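Local coordinates for protein ALDH21) (Physcomitrella patens subsp. patens, PDB 5N5S) that probably oxidises D-glyceraldehyde 3-phosphate to 3-phosphoglycerate, reducing NADP(+) without phosphorylation, as a member of the aldehyde dehydrogenase family, at residues V66-P71 and T217-L222; T138-T143 and P191-A196; K259-T264 and A275-K280; G287-C292 and H322-Y327. All blocks are in the same frame, centred on the assembly; numbering follows the deposited sequence.

Interaction 1: residues V66-P71 and T217-L222; sequences VAAKVP and TPLSAL
Val-70 carries most of this apolar contact, setting CG2 against both Leu-219 and Leu-222, and CG1 against Leu-222. Its CB already points at the helix, and the fork beyond it sets the pattern. With chi1 at 170°, CG1 lies anti to the backbone N and CG2 anti to the carbonyl carbon, which spreads both methyls over the helix start. Val-70 CG1 comes within 3.8 Å of Leu-222 CD1, the two side chains meeting tip to tip. Val-70 CG2 has more neighbours: Leu-219 CD1 at 3.7 Å, Leu-222 CD1 at 3.8 Å and, in the proline ring, Pro-218 CG at 4.2 Å. Strand 66-71 belongs to the N-terminal sheet, between strands 38-44 and 55-59, and a classic beta bulge sets both Ala-67 and Ala-68 against Val-58. Beyond the bulge, Ala-68 also faces the helix, its CB 3.8 Å from Leu-219 CD2. Each branch of Leu-219 therefore touches a different strand residue most closely, CD1 at Val-70 and CD2 at Ala-68. On the helix side, Glu-125 of helix 115-126 accepts hydrogen bonds from Leu-219 N and Ser-220 OG, tying the first turn of helix 219-229 to a second helix.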
# COMPACT_ATOMS: atom_id res chain seq x y z
N VAL B 66 34.20 -38.58 -9.27
CA VAL B 66 34.42 -37.51 -8.28
C VAL B 66 35.11 -36.32 -8.95
O VAL B 66 36.20 -36.47 -9.50
CB VAL B 66 35.17 -37.99 -7.02
CG1 VAL B 66 35.35 -36.85 -6.01
CG2 VAL B 66 34.44 -39.16 -6.36
N ALA B 67 34.45 -35.16 -8.93
CA ALA B 67 34.96 -33.94 -9.56
C ALA B 67 35.30 -32.84 -8.56
O ALA B 67 36.01 -31.89 -8.92
CB ALA B 67 33.98 -33.44 -10.60
N ALA B 68 34.82 -32.96 -7.32
CA ALA B 68 35.08 -31.98 -6.27
C ALA B 68 35.15 -32.61 -4.88
O ALA B 68 34.51 -33.63 -4.62
CB ALA B 68 34.02 -30.88 -6.29
N LYS B 69 35.95 -31.99 -3.99
CA LYS B 69 36.13 -32.41 -2.60
C LYS B 69 35.75 -31.25 -1.68
O LYS B 69 36.31 -30.16 -1.79
CB LYS B 69 37.55 -32.94 -2.33
CG LYS B 69 37.72 -34.39 -2.77
CD LYS B 69 39.01 -34.99 -2.27
CE LYS B 69 39.13 -36.45 -2.64
NZ LYS B 69 40.39 -37.04 -2.13
N VAL B 70 34.75 -31.49 -0.81
CA VAL B 70 34.20 -30.49 0.11
C VAL B 70 34.46 -30.89 1.58
O VAL B 70 34.12 -32.00 1.96
CB VAL B 70 32.68 -30.26 -0.20
CG1 VAL B 70 32.01 -29.41 0.88
CG2 VAL B 70 32.48 -29.64 -1.57
N PRO B 71 35.03 -29.98 2.43
CA PRO B 71 35.24 -30.34 3.85
C PRO B 71 33.93 -30.65 4.58
O PRO B 71 32.93 -29.93 4.40
CB PRO B 71 35.92 -29.09 4.44
CG PRO B 71 36.45 -28.34 3.26
CD PRO B 71 35.49 -28.61 2.16
N THR B 217 24.63 -31.51 -4.07
CA THR B 217 24.82 -30.27 -4.84
C THR B 217 25.28 -29.07 -3.95
O THR B 217 24.55 -28.07 -3.87
CB THR B 217 23.55 -29.93 -5.65
OG1 THR B 217 22.50 -29.58 -4.75
CG2 THR B 217 23.10 -31.06 -6.60
N PRO B 218 26.47 -29.09 -3.31
CA PRO B 218 26.83 -27.96 -2.43
C PRO B 218 27.64 -26.82 -3.05
O PRO B 218 27.69 -25.75 -2.47
CB PRO B 218 27.62 -28.64 -1.32
CG PRO B 218 28.29 -29.82 -1.99
CD PRO B 218 27.49 -30.16 -3.23
N LEU B 219 28.31 -27.09 -4.18
CA LEU B 219 29.22 -26.18 -4.89
C LEU B 219 28.63 -24.82 -5.23
O LEU B 219 29.32 -23.82 -5.06
CB LEU B 219 29.77 -26.87 -6.16
CG LEU B 219 31.02 -27.77 -6.07
CD1 LEU B 219 30.99 -28.72 -4.88
CD2 LEU B 219 31.18 -28.58 -7.32
N SER B 220 27.36 -24.78 -5.69
CA SER B 220 26.65 -23.54 -6.03
C SER B 220 26.54 -22.63 -4.82
O SER B 220 26.79 -21.43 -4.94
CB SER B 220 25.27 -23.85 -6.59
OG SER B 220 25.41 -24.53 -7.82
N ALA B 221 26.20 -23.21 -3.66
CA ALA B 221 26.08 -22.50 -2.38
C ALA B 221 27.45 -22.06 -1.87
O ALA B 221 27.55 -21.02 -1.23
CB ALA B 221 25.40 -23.39 -1.35
N LEU B 222 28.50 -22.84 -2.16
CA LEU B 222 29.87 -22.53 -1.74
C LEU B 222 30.50 -21.41 -2.56
O LEU B 222 31.32 -20.66 -2.02
CB LEU B 222 30.76 -23.78 -1.70
CG LEU B 222 30.39 -24.83 -0.65
CD1 LEU B 222 31.14 -26.11 -0.90
CD2 LEU B 222 30.64 -24.34 0.76

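Interaction 2: residues T138-T143 and P191-A196; sequences TRTIDT and PLNLVA. With NAP (NADP nicotinamide-adenine-dinucleotide phosphate), chain G.
Two helices pack beside the succinate-binding pocket, Arg-139, Thr-140 and Thr-143 of helix 130-151 meeting Leu-192, just ahead of helix 193-205, and Asn-193 and Ala-196 in its first turn. Thr-140 OG1, anti to the carbonyl carbon (chi1 -57°), is hydrogen-bonded to Glu-136 O one turn back and rests 3.4 Å from Asn-193 CA. Leu-192 crosses this side chain at about a right angle, with CD2 3.5 Å from Thr-140 OG1. The methyls of both threonines converge on one small residue: Thr-140 CG2 lies 3.7 Å and Thr-143 CG2 3.8 Å from Ala-196 CB. Glu-136 also accepts the backbone N-H groups of Leu-192 and Asn-193 through OE2. The amide of Asn-193 lies over one face of the Arg-139 guanidinium, the planes 45° apart, while Asp-477 forms a salt bridge with Arg-139 NH2. Leu-194 CD1 touches C5N of the nicotinamide ring of NADP at 3.4 Å. Thr-143 OG1 is bonded to Arg-139 O at 2.8 Å, on the opposite face of that carbonyl from Thr-143 N. With both hydroxyls satisfied by their own helix, the threonines can present methyls to Ala-196, and Asp-477 probably helps orient the guanidinium at the anion-binding pocket.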
# COMPACT_ATOMS: atom_id res chain seq x y z
N THR B 138 20.98 -16.83 -14.58
CA THR B 138 20.25 -15.62 -14.99
C THR B 138 19.12 -15.30 -13.99
O THR B 138 18.95 -14.14 -13.61
CB THR B 138 19.75 -15.76 -16.45
OG1 THR B 138 20.88 -15.98 -17.31
CG2 THR B 138 18.98 -14.52 -16.95
N ARG B 139 18.38 -16.35 -13.55
CA ARG B 139 17.29 -16.30 -12.57
C ARG B 139 17.81 -15.84 -11.21
O ARG B 139 17.13 -15.08 -10.52
CB ARG B 139 16.66 -17.70 -12.42
CG ARG B 139 15.59 -18.02 -13.44
CD ARG B 139 14.22 -18.09 -12.78
NE ARG B 139 13.76 -19.47 -12.55
CZ ARG B 139 12.73 -19.78 -11.79
NH1 ARG B 139 12.37 -21.06 -11.63
NH2 ARG B 139 12.04 -18.84 -11.16
N THR B 140 19.02 -16.32 -10.83
CA THR B 140 19.70 -16.00 -9.56
C THR B 140 20.13 -14.53 -9.55
O THR B 140 19.98 -13.86 -8.53
CB THR B 140 20.85 -16.99 -9.31
OG1 THR B 140 20.32 -18.32 -9.30
CG2 THR B 140 21.58 -16.74 -8.00
N ILE B 141 20.64 -14.03 -10.70
CA ILE B 141 21.05 -12.63 -10.88
C ILE B 141 19.84 -11.70 -10.64
O ILE B 141 19.96 -10.73 -9.88
CB ILE B 141 21.75 -12.41 -12.26
CG1 ILE B 141 23.15 -13.06 -12.27
CG2 ILE B 141 21.84 -10.92 -12.63
CD1 ILE B 141 23.76 -13.35 -13.67
N ASP B 142 18.67 -12.06 -11.21
CA ASP B 142 17.42 -11.33 -11.05
C ASP B 142 16.93 -11.35 -9.59
O ASP B 142 16.44 -10.33 -9.11
CB ASP B 142 16.33 -11.87 -11.99
CG ASP B 142 16.56 -11.63 -13.48
OD1 ASP B 142 17.27 -10.65 -13.83
OD2 ASP B 142 16.01 -12.40 -14.30
N THR B 143 17.09 -12.49 -8.89
CA THR B 143 16.69 -12.70 -7.49
C THR B 143 17.45 -11.74 -6.55
O THR B 143 16.84 -11.13 -5.67
CB THR B 143 16.81 -14.20 -7.14
OG1 THR B 143 15.94 -14.95 -7.99
CG2 THR B 143 16.47 -14.52 -5.67
N PRO B 191 20.21 -25.83 -7.06
CA PRO B 191 21.14 -25.55 -5.96
C PRO B 191 21.62 -24.11 -5.84
O PRO B 191 22.33 -23.79 -4.88
CB PRO B 191 22.30 -26.53 -6.20
CG PRO B 191 22.23 -26.89 -7.60
CD PRO B 191 20.85 -26.65 -8.11
N LEU B 192 21.25 -23.25 -6.79
CA LEU B 192 21.66 -21.85 -6.74
C LEU B 192 20.47 -20.93 -6.53
O LEU B 192 20.47 -20.16 -5.58
CB LEU B 192 22.47 -21.48 -8.00
CG LEU B 192 23.11 -20.09 -8.04
CD1 LEU B 192 24.27 -19.98 -7.05
CD2 LEU B 192 23.55 -19.74 -9.44
N ASN B 193 19.46 -21.00 -7.41
CA ASN B 193 18.28 -20.14 -7.36
C ASN B 193 17.46 -20.31 -6.09
O ASN B 193 17.00 -19.30 -5.55
CB ASN B 193 17.41 -20.31 -8.61
CG ASN B 193 16.39 -19.21 -8.83
OD1 ASN B 193 16.71 -18.02 -8.92
ND2 ASN B 193 15.13 -19.59 -8.94
N LEU B 194 17.31 -21.55 -5.57
CA LEU B 194 16.53 -21.78 -4.35
C LEU B 194 17.27 -21.37 -3.07
O LEU B 194 16.63 -21.05 -2.07
CB LEU B 194 15.99 -23.21 -4.26
CG LEU B 194 14.92 -23.51 -5.31
CD1 LEU B 194 14.72 -24.97 -5.44
CD2 LEU B 194 13.60 -22.80 -5.02
N VAL B 195 18.61 -21.32 -3.14
CA VAL B 195 19.47 -20.82 -2.05
C VAL B 195 19.32 -19.27 -2.09
O VAL B 195 19.14 -18.64 -1.04
CB VAL B 195 20.93 -21.29 -2.25
CG1 VAL B 195 21.90 -20.49 -1.38
CG2 VAL B 195 21.06 -22.79 -1.99
N ALA B 196 19.38 -18.68 -3.31
CA ALA B 196 19.20 -17.23 -3.56
C ALA B 196 17.86 -16.71 -3.00
O ALA B 196 17.83 -15.65 -2.39
CB ALA B 196 19.27 -16.95 -5.06
PA NAP G . 14.88 -33.54 0.42
O1A NAP G . 13.75 -33.51 1.38
O2A NAP G . 15.50 -34.93 0.23
O5B NAP G . 16.10 -32.63 0.93
C5B NAP G . 16.15 -31.19 0.99
C4B NAP G . 17.21 -30.82 2.00
O4B NAP G . 16.84 -31.28 3.32
C3B NAP G . 18.63 -31.35 1.76
O3B NAP G . 19.58 -30.32 2.03
C2B NAP G . 18.74 -32.51 2.74
O2B NAP G . 20.07 -32.94 3.09
C1B NAP G . 17.93 -31.95 3.91
N9A NAP G . 17.43 -32.83 4.97
C8A NAP G . 16.76 -34.01 4.83
N7A NAP G . 16.37 -34.55 5.96
C5A NAP G . 16.81 -33.65 6.92
C6A NAP G . 16.70 -33.62 8.33
N6A NAP G . 16.05 -34.55 9.03
N1A NAP G . 17.25 -32.57 8.99
C2A NAP G . 17.87 -31.62 8.28
N3A NAP G . 18.04 -31.54 6.95
C4A NAP G . 17.48 -32.59 6.33
O3 NAP G . 14.66 -33.00 -1.07
PN NAP G . 15.50 -33.04 -2.43
O1N NAP G . 15.56 -34.43 -2.92
O2N NAP G . 16.77 -32.30 -2.23
O5D NAP G . 14.53 -32.20 -3.38
C5D NAP G . 13.34 -32.79 -3.96
C4D NAP G . 12.07 -32.29 -3.31
O4D NAP G . 12.12 -30.85 -3.17
C3D NAP G . 10.80 -32.55 -4.10
O3D NAP G . 9.71 -32.93 -3.26
C2D NAP G . 10.57 -31.19 -4.77
O2D NAP G . 9.24 -30.93 -5.21
C1D NAP G . 10.91 -30.26 -3.57
N1N NAP G . 11.19 -28.84 -4.06
C2N NAP G . 10.35 -27.78 -3.67
C3N NAP G . 10.56 -26.53 -4.23
C7N NAP G . 9.66 -25.32 -4.01
O7N NAP G . 10.02 -24.20 -4.44
N7N NAP G . 8.53 -25.49 -3.32
C4N NAP G . 11.60 -26.37 -5.15
C5N NAP G . 12.40 -27.44 -5.50
C6N NAP G . 12.19 -28.66 -4.94
P2B NAP G . 20.98 -33.94 2.23
O1X NAP G . 20.52 -34.14 0.80
O2X NAP G . 21.04 -35.25 3.05
O3X NAP G . 22.31 -33.20 2.33

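Interaction 3: residues K259-T264 and A275-K280; sequences KLLTFT and ARAGKK. With NAP (NADP nicotinamide-adenine-dinucleotide phosphate), chain G.
Three carbonyl oxygens grip NZ of Lys-280, the residue whose aliphatic chain packs on Leu-261: Ala-277 O, at 2.8 Å from Lys-280 NZ, and also Asp-255 O and Thr-253 O. The Ala-277 bond lies in the carbonyl plane, with a C=O...N angle of 155°. To get there the lysine curls back. Its CG takes the crowded position between backbone N and carbonyl carbon (chi1 64°), and the chain bends again at its last two torsions, which brings the ammonium back to the carbonyl of Ala-277. On the way, two of its methylenes touch segment 259-264: Lys-280 CB is 3.6 Å from Lys-259 O, and Lys-280 CD is 3.6 Å from Leu-261 CB. A looser apolar touch joins Leu-261 CD2 to Ala-277 CB at 4.4 Å. A methionine in place of Lys-280 would probably leave the three carbonyls without their shared donor. Gly-278, with positive phi, turns the chain out of the helix, and Lys-274 of the second subunit donates to Gly-278 O and Lys-280 O. Further along the strand, the Phe-263 ring edge meets the cofactor, CE1 3.4 Å from NAP O4B, and Thr-264 CG2 approaches NAP C3N at 3.5 Å. Strand 260-264, helix 267-276 and strand 281-285 form a beta-alpha-beta unit of the Rossmann-like NADP-binding domain.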
# COMPACT_ATOMS: atom_id res chain seq x y z
N LYS B 259 15.45 -17.96 14.94
CA LYS B 259 14.11 -17.38 15.09
C LYS B 259 13.19 -17.79 13.93
O LYS B 259 11.97 -17.67 14.03
CB LYS B 259 14.18 -15.85 15.27
CG LYS B 259 14.91 -15.40 16.56
CD LYS B 259 14.21 -15.80 17.88
CE LYS B 259 13.01 -14.98 18.36
NZ LYS B 259 13.38 -13.58 18.73
N LEU B 260 13.79 -18.30 12.85
CA LEU B 260 13.09 -18.78 11.67
C LEU B 260 13.82 -19.94 11.02
O LEU B 260 15.05 -19.94 10.94
CB LEU B 260 12.87 -17.63 10.65
CG LEU B 260 12.35 -18.00 9.24
CD1 LEU B 260 10.84 -18.17 9.23
CD2 LEU B 260 12.76 -16.97 8.23
N LEU B 261 13.05 -20.92 10.56
CA LEU B 261 13.51 -22.04 9.77
C LEU B 261 12.83 -21.92 8.40
O LEU B 261 11.59 -21.88 8.31
CB LEU B 261 13.18 -23.41 10.43
CG LEU B 261 13.26 -24.67 9.52
CD1 LEU B 261 14.70 -24.96 9.07
CD2 LEU B 261 12.66 -25.87 10.21
N THR B 262 13.62 -21.81 7.34
CA THR B 262 13.10 -21.76 5.98
C THR B 262 13.62 -23.00 5.25
O THR B 262 14.83 -23.17 5.09
CB THR B 262 13.29 -20.39 5.29
OG1 THR B 262 12.80 -20.46 3.95
CG2 THR B 262 14.73 -19.87 5.31
N PHE B 263 12.70 -23.89 4.90
CA PHE B 263 13.01 -25.15 4.24
C PHE B 263 12.40 -25.26 2.85
O PHE B 263 11.22 -24.96 2.65
CB PHE B 263 12.55 -26.33 5.12
CG PHE B 263 12.68 -27.71 4.52
CD1 PHE B 263 13.86 -28.43 4.65
CD2 PHE B 263 11.62 -28.30 3.84
CE1 PHE B 263 13.98 -29.71 4.10
CE2 PHE B 263 11.75 -29.58 3.29
CZ PHE B 263 12.93 -30.28 3.43
N THR B 264 13.21 -25.77 1.91
CA THR B 264 12.82 -26.09 0.54
C THR B 264 13.27 -27.53 0.31
O THR B 264 14.46 -27.84 0.43
CB THR B 264 13.35 -25.06 -0.48
OG1 THR B 264 12.85 -23.77 -0.14
CG2 THR B 264 12.89 -25.37 -1.89
N ALA B 275 7.13 -29.96 12.77
CA ALA B 275 6.70 -30.63 14.00
C ALA B 275 7.78 -30.65 15.11
O ALA B 275 7.45 -30.70 16.30
CB ALA B 275 6.24 -32.05 13.68
N ARG B 276 9.07 -30.62 14.72
CA ARG B 276 10.21 -30.65 15.64
C ARG B 276 10.89 -29.28 15.82
O ARG B 276 11.81 -29.16 16.63
CB ARG B 276 11.23 -31.67 15.13
CG ARG B 276 10.82 -33.15 15.25
CD ARG B 276 11.59 -34.05 14.30
NE ARG B 276 13.00 -33.68 14.15
CZ ARG B 276 13.59 -33.36 13.00
NH1 ARG B 276 12.90 -33.39 11.87
NH2 ARG B 276 14.87 -33.02 12.97
N ALA B 277 10.44 -28.25 15.09
CA ALA B 277 11.00 -26.89 15.05
C ALA B 277 10.99 -26.09 16.37
O ALA B 277 11.79 -25.17 16.54
CB ALA B 277 10.32 -26.08 13.96
N GLY B 278 10.08 -26.42 17.28
CA GLY B 278 9.94 -25.69 18.53
C GLY B 278 9.19 -24.38 18.35
O GLY B 278 8.20 -24.33 17.61
N LYS B 279 9.64 -23.32 19.03
CA LYS B 279 9.06 -21.98 19.07
C LYS B 279 9.17 -21.15 17.78
O LYS B 279 8.27 -20.36 17.49
CB LYS B 279 9.67 -21.18 20.24
CG LYS B 279 9.28 -21.74 21.60
CD LYS B 279 9.77 -20.90 22.77
CE LYS B 279 9.61 -21.66 24.07
NZ LYS B 279 10.80 -21.53 24.96
N LYS B 280 10.27 -21.33 17.02
CA LYS B 280 10.59 -20.57 15.79
C LYS B 280 9.50 -20.56 14.70
O LYS B 280 8.69 -21.49 14.59
CB LYS B 280 11.92 -21.05 15.17
CG LYS B 280 11.91 -22.49 14.68
CD LYS B 280 13.21 -22.93 14.00
CE LYS B 280 14.45 -23.04 14.86
NZ LYS B 280 14.23 -23.78 16.13
PA NAP G . 14.88 -33.54 0.42
O1A NAP G . 13.75 -33.51 1.38
O2A NAP G . 15.50 -34.93 0.23
O5B NAP G . 16.10 -32.63 0.93
C5B NAP G . 16.15 -31.19 0.99
C4B NAP G . 17.21 -30.82 2.00
O4B NAP G . 16.84 -31.28 3.32
C3B NAP G . 18.63 -31.35 1.76
O3B NAP G . 19.58 -30.32 2.03
C2B NAP G . 18.74 -32.51 2.74
O2B NAP G . 20.07 -32.94 3.09
C1B NAP G . 17.93 -31.95 3.91
N9A NAP G . 17.43 -32.83 4.97
C8A NAP G . 16.76 -34.01 4.83
N7A NAP G . 16.37 -34.55 5.96
C5A NAP G . 16.81 -33.65 6.92
C6A NAP G . 16.70 -33.62 8.33
N6A NAP G . 16.05 -34.55 9.03
N1A NAP G . 17.25 -32.57 8.99
C2A NAP G . 17.87 -31.62 8.28
N3A NAP G . 18.04 -31.54 6.95
C4A NAP G . 17.48 -32.59 6.33
O3 NAP G . 14.66 -33.00 -1.07
PN NAP G . 15.50 -33.04 -2.43
O1N NAP G . 15.56 -34.43 -2.92
O2N NAP G . 16.77 -32.30 -2.23
O5D NAP G . 14.53 -32.20 -3.38
C5D NAP G . 13.34 -32.79 -3.96
C4D NAP G . 12.07 -32.29 -3.31
O4D NAP G . 12.12 -30.85 -3.17
C3D NAP G . 10.80 -32.55 -4.10
O3D NAP G . 9.71 -32.93 -3.26
C2D NAP G . 10.57 -31.19 -4.77
O2D NAP G . 9.24 -30.93 -5.21
C1D NAP G . 10.91 -30.26 -3.57
N1N NAP G . 11.19 -28.84 -4.06
C2N NAP G . 10.35 -27.78 -3.67
C3N NAP G . 10.56 -26.53 -4.23
C7N NAP G . 9.66 -25.32 -4.01
O7N NAP G . 10.02 -24.20 -4.44
N7N NAP G . 8.53 -25.49 -3.32
C4N NAP G . 11.60 -26.37 -5.15
C5N NAP G . 12.40 -27.44 -5.50
C6N NAP G . 12.19 -28.66 -4.94
P2B NAP G . 20.98 -33.94 2.23
O1X NAP G . 20.52 -34.14 0.80
O2X NAP G . 21.04 -35.25 3.05
O3X NAP G . 22.31 -33.20 2.33

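Interaction 4: residues G287-C292 and H322-Y327; sequences GGNAPC and HMQRLY. With NAP (NADP nicotinamide-adenine-dinucleotide phosphate), chain G.
The guanidinium of Arg-325 has Pro-291 over one face, CB 3.5 Å above its plane and displaced from its centre, and oxygens at its edge. Extended at chi2 but bent at chi3 (-73°), the arginine chain brings the group over Pro-291. There NH1 donates to Asn-289 O at 3.0 Å, nearly in line with that carbonyl, while NH2 donates to Tyr-327 OH at 2.8 Å. NE bonds to Asn-289 OD1 at 3.0 Å, so the arginine holds the asparagine side-on with two nitrogens. The amide stands at 84° to the guanidinium, and NE comes from above the amide carbonyl plane. Gln-324 stacks on the amide of Asn-289, the planes 14° apart; Asn-289 ND2 binds Arg-411 O, and Gln-324 OE1 accepts from Ile-415 N. A leucine replacing Arg-325 would probably leave Asn-289 O and OD1 without these donors and the phenol of Tyr-327 less firmly placed. Backbone bonds run alongside, Arg-325 N to Ala-290 O at 3.2 Å and Tyr-327 N to Cys-292 O at 2.8 Å. On the face opposite Pro-291 and Arg-325, Cys-292 CB packs 3.6 Å from Met-323 SD, and both touch Leu-308 of helix 301-313. Arg-325 also reaches the carbonyls of Glu-434 and Cys-435. Parallel strands 290-294 and 323-329, linked through helix 301-313, make a beta-alpha-beta unit in what corresponds to the catalytic domain of aldehyde dehydrogenases.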
# COMPACT_ATOMS: atom_id res chain seq x y z
N GLY B 287 6.92 -30.25 -2.19
CA GLY B 287 6.60 -30.84 -3.47
C GLY B 287 5.27 -30.46 -4.11
O GLY B 287 4.46 -29.75 -3.51
N GLY B 288 5.06 -30.96 -5.32
CA GLY B 288 3.84 -30.73 -6.08
C GLY B 288 3.53 -31.82 -7.10
O GLY B 288 4.41 -32.56 -7.52
N ASN B 289 2.26 -31.89 -7.49
CA ASN B 289 1.72 -32.80 -8.51
C ASN B 289 0.87 -31.86 -9.42
O ASN B 289 -0.37 -31.90 -9.43
CB ASN B 289 0.89 -33.92 -7.86
CG ASN B 289 0.31 -34.93 -8.82
OD1 ASN B 289 0.35 -34.77 -10.04
ND2 ASN B 289 -0.26 -36.00 -8.28
N ALA B 290 1.58 -30.98 -10.13
CA ALA B 290 0.98 -29.93 -10.92
C ALA B 290 0.19 -30.40 -12.18
O ALA B 290 0.74 -31.05 -13.06
CB ALA B 290 2.02 -28.90 -11.30
N PRO B 291 -1.10 -29.96 -12.26
CA PRO B 291 -1.94 -30.26 -13.44
C PRO B 291 -2.00 -29.08 -14.44
O PRO B 291 -1.70 -27.94 -14.08
CB PRO B 291 -3.31 -30.50 -12.81
CG PRO B 291 -3.31 -29.60 -11.57
CD PRO B 291 -1.89 -29.22 -11.24
N CYS B 292 -2.44 -29.35 -15.69
CA CYS B 292 -2.60 -28.31 -16.71
C CYS B 292 -3.81 -28.61 -17.57
O CYS B 292 -3.94 -29.73 -18.07
CB CYS B 292 -1.34 -28.16 -17.56
SG CYS B 292 -1.37 -26.75 -18.69
N HIS B 322 6.73 -29.21 -11.94
CA HIS B 322 6.73 -30.09 -13.11
C HIS B 322 5.27 -30.43 -13.43
O HIS B 322 4.52 -30.79 -12.51
CB HIS B 322 7.58 -31.35 -12.83
CG HIS B 322 7.14 -32.63 -13.50
ND1 HIS B 322 7.14 -32.77 -14.89
CD2 HIS B 322 6.77 -33.81 -12.94
CE1 HIS B 322 6.75 -34.01 -15.12
NE2 HIS B 322 6.50 -34.67 -13.99
N MET B 323 4.86 -30.26 -14.72
CA MET B 323 3.50 -30.59 -15.18
C MET B 323 3.39 -32.12 -15.23
O MET B 323 3.77 -32.77 -16.21
CB MET B 323 3.20 -29.94 -16.55
CG MET B 323 1.80 -30.24 -17.09
SD MET B 323 1.63 -29.70 -18.80
CE MET B 323 2.28 -31.11 -19.64
N GLN B 324 2.91 -32.69 -14.11
CA GLN B 324 2.75 -34.14 -13.98
C GLN B 324 1.48 -34.61 -14.67
O GLN B 324 1.44 -35.73 -15.19
CB GLN B 324 2.71 -34.52 -12.50
CG GLN B 324 3.19 -35.94 -12.20
CD GLN B 324 3.39 -36.15 -10.72
OE1 GLN B 324 4.14 -35.43 -10.05
NE2 GLN B 324 2.72 -37.16 -10.19
N ARG B 325 0.42 -33.78 -14.66
CA ARG B 325 -0.89 -34.11 -15.19
C ARG B 325 -1.36 -33.16 -16.28
O ARG B 325 -1.31 -31.94 -16.12
CB ARG B 325 -1.92 -34.19 -14.04
CG ARG B 325 -1.55 -35.22 -12.97
CD ARG B 325 -2.52 -35.28 -11.82
NE ARG B 325 -2.42 -34.12 -10.94
CZ ARG B 325 -3.45 -33.35 -10.60
NH1 ARG B 325 -3.27 -32.33 -9.78
NH2 ARG B 325 -4.66 -33.61 -11.07
N LEU B 326 -1.82 -33.72 -17.41
CA LEU B 326 -2.31 -32.95 -18.55
C LEU B 326 -3.76 -33.33 -18.87
O LEU B 326 -4.04 -34.48 -19.20
CB LEU B 326 -1.37 -33.15 -19.77
CG LEU B 326 -1.68 -32.38 -21.06
CD1 LEU B 326 -1.79 -30.87 -20.81
CD2 LEU B 326 -0.63 -32.67 -22.11
N TYR B 327 -4.67 -32.35 -18.77
CA TYR B 327 -6.11 -32.50 -19.04
C TYR B 327 -6.47 -31.73 -20.30
O TYR B 327 -6.34 -30.50 -20.33
CB TYR B 327 -6.95 -32.04 -17.83
CG TYR B 327 -6.65 -32.84 -16.58
CD1 TYR B 327 -7.28 -34.05 -16.33
CD2 TYR B 327 -5.69 -32.40 -15.66
CE1 TYR B 327 -6.97 -34.82 -15.20
CE2 TYR B 327 -5.36 -33.16 -14.53
CZ TYR B 327 -6.01 -34.37 -14.31
OH TYR B 327 -5.69 -35.12 -13.21
PA NAP G . 14.88 -33.54 0.42
O1A NAP G . 13.75 -33.51 1.38
O2A NAP G . 15.50 -34.93 0.23
O5B NAP G . 16.10 -32.63 0.93
C5B NAP G . 16.15 -31.19 0.99
C4B NAP G . 17.21 -30.82 2.00
O4B NAP G . 16.84 -31.28 3.32
C3B NAP G . 18.63 -31.35 1.76
O3B NAP G . 19.58 -30.32 2.03
C2B NAP G . 18.74 -32.51 2.74
O2B NAP G . 20.07 -32.94 3.09
C1B NAP G . 17.93 -31.95 3.91
N9A NAP G . 17.43 -32.83 4.97
C8A NAP G . 16.76 -34.01 4.83
N7A NAP G . 16.37 -34.55 5.96
C5A NAP G . 16.81 -33.65 6.92
C6A NAP G . 16.70 -33.62 8.33
N6A NAP G . 16.05 -34.55 9.03
N1A NAP G . 17.25 -32.57 8.99
C2A NAP G . 17.87 -31.62 8.28
N3A NAP G . 18.04 -31.54 6.95
C4A NAP G . 17.48 -32.59 6.33
O3 NAP G . 14.66 -33.00 -1.07
PN NAP G . 15.50 -33.04 -2.43
O1N NAP G . 15.56 -34.43 -2.92
O2N NAP G . 16.77 -32.30 -2.23
O5D NAP G . 14.53 -32.20 -3.38
C5D NAP G . 13.34 -32.79 -3.96
C4D NAP G . 12.07 -32.29 -3.31
O4D NAP G . 12.12 -30.85 -3.17
C3D NAP G . 10.80 -32.55 -4.10
O3D NAP G . 9.71 -32.93 -3.26
C2D NAP G . 10.57 -31.19 -4.77
O2D NAP G . 9.24 -30.93 -5.21
C1D NAP G . 10.91 -30.26 -3.57
N1N NAP G . 11.19 -28.84 -4.06
C2N NAP G . 10.35 -27.78 -3.67
C3N NAP G . 10.56 -26.53 -4.23
C7N NAP G . 9.66 -25.32 -4.01
O7N NAP G . 10.02 -24.20 -4.44
N7N NAP G . 8.53 -25.49 -3.32
C4N NAP G . 11.60 -26.37 -5.15
C5N NAP G . 12.40 -27.44 -5.50
C6N NAP G . 12.19 -28.66 -4.94
P2B NAP G . 20.98 -33.94 2.23
O1X NAP G . 20.52 -34.14 0.80
O2X NAP G . 21.04 -35.25 3.05
O3X NAP G . 22.31 -33.20 2.33

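Interactions 1 to 4 trace a path from the N-terminal sheet across the cofactor site into the other half of the chain. Interaction 2 falls in sequence between the two segments of interaction 1, their centres 17 Å apart, and they touch where helix 219-229 meets Pro-191 and Leu-192. Interactions 3 and 4 follow in series. Strand 260-264 lies beside strand 182-185, and Leu-194 CD1 meets Thr-264 CG2 at 4.0 Å. Interaction 4 belongs to a separate sheet, its centre 28 Å from that of interaction 3 and 32 Å from that of interaction 1. NADP contacts interactions 2, 3 and 4, lying between the two halves and touching the loop that leads into the second sheet; interactions 2 and 3 also reach a second subunit.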